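Local atomic coordinates of signal transduction histidine-protein kinase/phosphatase mprB (Mycobacterium hassiacum, PDB entry 6BLK), a protein that probably transfers phosphate from ATP to a histidine of a protein as a sensor kinase of a two-component system, and probably also acts as a protein phosphatase. Residues V9-T12 and E13-R17. Sequence-based numbering, arbitrary orientation.
Sequences VDMT and EVIDR
The carboxylates of Asp10 and Glu13 stand nearly perpendicular, their planes 82° apart. One face of the Asp10 carboxylate is covered by Glu13: its CG lies 3.5 Å from Asp10 OD2, and its backbone N stands above the same face, 3.4 Å from Asp10 OD1 in a weak bond. Thr12 N, closer to the Asp10 plane, makes a shorter but bent and weak bond to Asp10 OD1, 2.9 Å. Asp10 is the N-cap of helix 11-25; its chi1 near 180° turns CG from the backbone N and brings OD1 to both amides. Its negative charge should suit the helix start, although Asp10 OD2 and Glu13 OE2 are 4.5 Å apart and presumably repel. This is where strand 7-10 turns into the helix in the Bergerat-type ATP-binding domain of the kinase. Asp10 O, in turn, takes Val14 N at 3.2 Å in its carbonyl plane, nearly straight at 164°, and Met11 O takes Ile15 N. On the buried side, Val9 CG1 touches Val14 CG2 at 3.5 Å, while the Met11 chain curls back to bring CE within 4.2 Å of Val14 CG1. Beyond them Met11 and Ile15 lie on Leu72 of strand 67-76, and Val9 and Met11 on Leu47.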
loop_
_atom_site.group_PDB
_atom_site.type_symbol
_atom_site.label_atom_id
_atom_site.label_comp_id
_atom_site.label_asym_id
_atom_site.label_seq_id
_atom_site.Cartn_x
_atom_site.Cartn_y
_atom_site.Cartn_z
ATOM N N VAL A 9 -10.520 1.533 14.265
ATOM C CA VAL A 9 -9.577 2.324 13.463
ATOM C C VAL A 9 -10.310 2.891 12.245
ATOM O O VAL A 9 -10.829 2.131 11.415
ATOM C CB VAL A 9 -8.360 1.496 13.013
ATOM C CG1 VAL A 9 -7.456 2.328 12.165
ATOM C CG2 VAL A 9 -7.573 0.973 14.207
ATOM N N ASP A 10 -10.324 4.220 12.118
ATOM C CA ASP A 10 -10.908 4.910 10.960
ATOM C C ASP A 10 -9.891 4.933 9.817
ATOM O O ASP A 10 -8.876 5.612 9.896
ATOM C CB ASP A 10 -11.305 6.317 11.411
ATOM C CG ASP A 10 -11.905 7.157 10.333
ATOM O OD1 ASP A 10 -11.766 6.839 9.146
ATOM O OD2 ASP A 10 -12.504 8.193 10.700
ATOM N N MET A 11 -10.142 4.173 8.750
ATOM C CA MET A 11 -9.139 4.045 7.713
ATOM C C MET A 11 -8.992 5.327 6.908
ATOM O O MET A 11 -7.932 5.541 6.314
ATOM C CB MET A 11 -9.458 2.880 6.768
ATOM C CG MET A 11 -9.232 1.496 7.367
ATOM S SD MET A 11 -7.511 1.220 7.919
ATOM C CE MET A 11 -6.563 1.418 6.445
ATOM N N THR A 12 -10.015 6.187 6.909
ATOM C CA THR A 12 -9.875 7.477 6.246
ATOM C C THR A 12 -8.811 8.308 6.940
ATOM O O THR A 12 -7.992 8.954 6.281
ATOM C CB THR A 12 -11.205 8.214 6.222
ATOM O OG1 THR A 12 -12.198 7.411 5.576
ATOM C CG2 THR A 12 -11.053 9.543 5.501
ATOM N N GLU A 13 -8.785 8.284 8.269
ATOM C CA GLU A 13 -7.771 9.059 8.970
ATOM C C GLU A 13 -6.392 8.434 8.805
ATOM O O GLU A 13 -5.404 9.154 8.632
ATOM C CB GLU A 13 -8.142 9.202 10.444
ATOM C CG GLU A 13 -9.474 9.898 10.721
ATOM C CD GLU A 13 -9.300 11.328 11.194
ATOM O OE1 GLU A 13 -8.241 11.931 10.902
ATOM O OE2 GLU A 13 -10.220 11.844 11.870
ATOM N N VAL A 14 -6.303 7.099 8.846
ATOM C CA VAL A 14 -5.028 6.422 8.667
ATOM C C VAL A 14 -4.419 6.792 7.325
ATOM O O VAL A 14 -3.238 7.149 7.232
ATOM C CB VAL A 14 -5.215 4.902 8.804
ATOM C CG1 VAL A 14 -3.984 4.165 8.349
ATOM C CG2 VAL A 14 -5.536 4.574 10.240
ATOM N N ILE A 15 -5.219 6.721 6.267
ATOM C CA ILE A 15 -4.707 7.027 4.936
ATOM C C ILE A 15 -4.353 8.501 4.826
ATOM O O ILE A 15 -3.319 8.848 4.251
ATOM C CB ILE A 15 -5.723 6.589 3.875
ATOM C CG1 ILE A 15 -5.900 5.073 3.948
ATOM C CG2 ILE A 15 -5.272 7.050 2.513
ATOM C CD1 ILE A 15 -7.100 4.557 3.195
ATOM N N ASP A 16 -5.178 9.388 5.393
ATOM C CA ASP A 16 -4.890 10.825 5.309
ATOM C C ASP A 16 -3.582 11.169 6.017
ATOM O O ASP A 16 -2.792 11.980 5.511
ATOM C CB ASP A 16 -6.040 11.633 5.905
ATOM C CG ASP A 16 -5.783 13.142 5.873
ATOM O OD1 ASP A 16 -4.825 13.579 5.195
ATOM O OD2 ASP A 16 -6.533 13.894 6.532
ATOM N N ARG A 17 -3.340 10.568 7.190
ATOM C CA ARG A 17 -2.081 10.786 7.898
ATOM C C ARG A 17 -0.906 10.271 7.086
ATOM O O ARG A 17 0.120 10.949 6.956
ATOM C CB ARG A 17 -2.094 10.105 9.270
ATOM C CG ARG A 17 -3.051 10.674 10.272
ATOM C CD ARG A 17 -3.010 9.858 11.583
ATOM N NE ARG A 17 -4.039 10.279 12.535
ATOM C CZ ARG A 17 -3.910 11.289 13.392
ATOM N NH1 ARG A 17 -2.791 12.003 13.430
ATOM N NH2 ARG A 17 -4.906 11.592 14.217
#